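Local coordinates for protein PKS (PDB 4OQJ) that probably catalyses decarboxylative condensation of carrier-protein-bound acyl units, as a ketosynthase-containing polyketide synthase module of oxazolomycin biosynthesis, at residues 572-577 and 598-603. Numbering follows the deposited sequence.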
loop_
_atom_site.group_PDB
_atom_site.type_symbol
_atom_site.label_atom_id
_atom_site.label_comp_id
_atom_site.label_asym_id
_atom_site.label_seq_id
_atom_site.Cartn_x
_atom_site.Cartn_y
_atom_site.Cartn_z
ATOM N N GLU A 572 -44.513 -25.700 -4.172
ATOM C CA GLU A 572 -43.748 -26.662 -4.969
ATOM C C GLU A 572 -43.844 -28.074 -4.400
ATOM O O GLU A 572 -44.266 -29.001 -5.088
ATOM C CB GLU A 572 -42.270 -26.256 -5.059
ATOM C CG GLU A 572 -41.395 -27.292 -5.790
ATOM C CD GLU A 572 -39.899 -27.049 -5.643
ATOM O OE1 GLU A 572 -39.495 -25.925 -5.267
ATOM O OE2 GLU A 572 -39.126 -28.000 -5.902
ATOM N N HIS A 573 -43.435 -28.244 -3.149
ATOM C CA HIS A 573 -43.391 -29.577 -2.547
ATOM C C HIS A 573 -44.775 -30.157 -2.277
ATOM O O HIS A 573 -44.953 -31.378 -2.270
ATOM C CB HIS A 573 -42.582 -29.535 -1.258
ATOM C CG HIS A 573 -41.158 -29.132 -1.473
ATOM N ND1 HIS A 573 -40.260 -29.931 -2.144
ATOM C CD2 HIS A 573 -40.487 -28.005 -1.138
ATOM C CE1 HIS A 573 -39.088 -29.316 -2.203
ATOM N NE2 HIS A 573 -39.201 -28.148 -1.601
ATOM N N PHE A 574 -45.759 -29.299 -2.047
ATOM C CA PHE A 574 -47.117 -29.794 -1.844
ATOM C C PHE A 574 -47.658 -30.371 -3.152
ATOM O O PHE A 574 -48.281 -31.431 -3.156
ATOM C CB PHE A 574 -48.039 -28.684 -1.321
ATOM C CG PHE A 574 -49.372 -29.186 -0.830
ATOM C CD1 PHE A 574 -50.428 -29.351 -1.701
ATOM C CD2 PHE A 574 -49.559 -29.501 0.507
ATOM C CE1 PHE A 574 -51.649 -29.818 -1.248
ATOM C CE2 PHE A 574 -50.761 -29.963 0.963
ATOM C CZ PHE A 574 -51.815 -30.125 0.086
ATOM N N ASP A 575 -47.434 -29.662 -4.257
ATOM C CA ASP A 575 -47.858 -30.140 -5.570
ATOM C C ASP A 575 -47.248 -31.505 -5.854
ATOM O O ASP A 575 -47.941 -32.437 -6.265
ATOM C CB ASP A 575 -47.459 -29.153 -6.671
ATOM C CG ASP A 575 -48.403 -27.967 -6.772
ATOM O OD1 ASP A 575 -49.502 -28.008 -6.174
ATOM O OD2 ASP A 575 -48.049 -26.990 -7.473
ATOM N N ARG A 576 -45.950 -31.628 -5.613
ATOM C CA ARG A 576 -45.256 -32.874 -5.903
ATOM C C ARG A 576 -45.692 -33.987 -4.955
ATOM O O ARG A 576 -45.788 -35.145 -5.358
ATOM C CB ARG A 576 -43.745 -32.657 -5.842
ATOM C CG ARG A 576 -43.257 -31.660 -6.899
ATOM C CD ARG A 576 -41.738 -31.542 -6.963
ATOM N NE ARG A 576 -41.326 -30.452 -7.850
ATOM C CZ ARG A 576 -41.238 -30.544 -9.178
ATOM N NH1 ARG A 576 -41.530 -31.684 -9.805
ATOM N NH2 ARG A 576 -40.854 -29.486 -9.885
ATOM N N CYS A 577 -45.983 -33.640 -3.705
ATOM C CA CYS A 577 -46.490 -34.622 -2.752
ATOM C C CYS A 577 -47.881 -35.111 -3.146
ATOM O O CYS A 577 -48.194 -36.285 -2.990
ATOM C CB CYS A 577 -46.539 -34.038 -1.342
ATOM S SG CYS A 577 -47.232 -35.170 -0.129
ATOM N N PHE A 598 -50.924 -35.298 6.451
ATOM C CA PHE A 598 -49.596 -35.726 6.031
ATOM C C PHE A 598 -49.003 -34.749 5.016
ATOM O O PHE A 598 -47.902 -34.236 5.214
ATOM C CB PHE A 598 -49.629 -37.128 5.421
ATOM C CG PHE A 598 -48.315 -37.543 4.837
ATOM C CD1 PHE A 598 -47.309 -38.053 5.647
ATOM C CD2 PHE A 598 -48.067 -37.394 3.489
ATOM C CE1 PHE A 598 -46.089 -38.412 5.112
ATOM C CE2 PHE A 598 -46.849 -37.754 2.954
ATOM C CZ PHE A 598 -45.860 -38.263 3.769
ATOM N N ALA A 599 -49.736 -34.503 3.931
ATOM C CA ALA A 599 -49.263 -33.652 2.834
ATOM C C ALA A 599 -48.752 -32.292 3.316
ATOM O O ALA A 599 -47.646 -31.893 2.969
ATOM C CB ALA A 599 -50.366 -33.453 1.814
ATOM N N VAL A 600 -49.548 -31.591 4.112
ATOM C CA VAL A 600 -49.150 -30.288 4.630
ATOM C C VAL A 600 -47.862 -30.386 5.441
ATOM O O VAL A 600 -46.976 -29.552 5.303
ATOM C CB VAL A 600 -50.242 -29.670 5.510
ATOM C CG1 VAL A 600 -49.794 -28.308 6.064
ATOM C CG2 VAL A 600 -51.511 -29.501 4.711
ATOM N N GLN A 601 -47.754 -31.415 6.278
ATOM C CA GLN A 601 -46.578 -31.565 7.123
ATOM C C GLN A 601 -45.354 -31.961 6.301
ATOM O O GLN A 601 -44.267 -31.447 6.541
ATOM C CB GLN A 601 -46.834 -32.597 8.229
ATOM C CG GLN A 601 -47.761 -32.092 9.329
ATOM C CD GLN A 601 -47.992 -33.115 10.434
ATOM O OE1 GLN A 601 -47.324 -33.094 11.464
ATOM N NE2 GLN A 601 -48.955 -33.995 10.229
ATOM N N TYR A 602 -45.536 -32.869 5.339
ATOM C CA TYR A 602 -44.445 -33.305 4.479
ATOM C C TYR A 602 -43.910 -32.135 3.667
ATOM O O TYR A 602 -42.697 -31.924 3.582
ATOM C CB TYR A 602 -44.896 -34.436 3.534
ATOM C CG TYR A 602 -43.801 -34.890 2.590
ATOM C CD1 TYR A 602 -42.850 -35.819 2.993
ATOM C CD2 TYR A 602 -43.714 -34.391 1.301
ATOM C CE1 TYR A 602 -41.841 -36.236 2.137
ATOM C CE2 TYR A 602 -42.716 -34.806 0.435
ATOM C CZ TYR A 602 -41.777 -35.724 0.862
ATOM O OH TYR A 602 -40.776 -36.140 0.004
ATOM N N ALA A 603 -44.814 -31.365 3.077
ATOM C CA ALA A 603 -44.412 -30.216 2.277
ATOM C C ALA A 603 -43.674 -29.182 3.134
ATOM O O ALA A 603 -42.702 -28.577 2.675
ATOM C CB ALA A 603 -45.613 -29.598 1.618
#
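Phe574 and Cys577 meet Ala603 and Ala599 where two helical segments, 572-577 and 598-603, cross at 134° between their N-to-C directions, with axes 8.7 Å apart at closest approach. The approach is tightest at Phe574 and Ala603, whose CA atoms lie 4.9 Å from each other; here the methyl group of Ala603 rests against the opposing backbone, its CB 3.7 Å from the Phe574 N and close to the CB of His573 as well. Phe574 sends its ring across to the second helix, CG being anti to the backbone N (chi1 -168°). It reaches there with the CD2-CE2-CZ side of the ring: CE2 lies 3.6 Å from Ala599 CB, while the Val600 N stands near the ring plane at its edge and Val600 CG2 also touches CE2. One turn on, Cys577 inserts its sulfur among three residues. SG is 3.9 Å from Ala599 CA and equally close to Tyr602 CD2, with Phe598 CE2 on a further side at 4.0 Å. Both sulfur-aromatic approaches are oblique, SG lying 50° off the Tyr602 ring normal. No hydrogen bond joins the segments; the buried contact is made by van der Waals and sulfur-aromatic packing, with Ala599 and Ala603 letting the helices come close. Its centre lies about 42 Å from the centre of the chain, in a cluster of helices where 568-581 and 594-610 pack together: helix 585-590 covers Phe574 through Leu588 and Leu589, helix 627-635 meets Cys577 and Tyr602 through Leu632, and helix 557-566 lies against Val600.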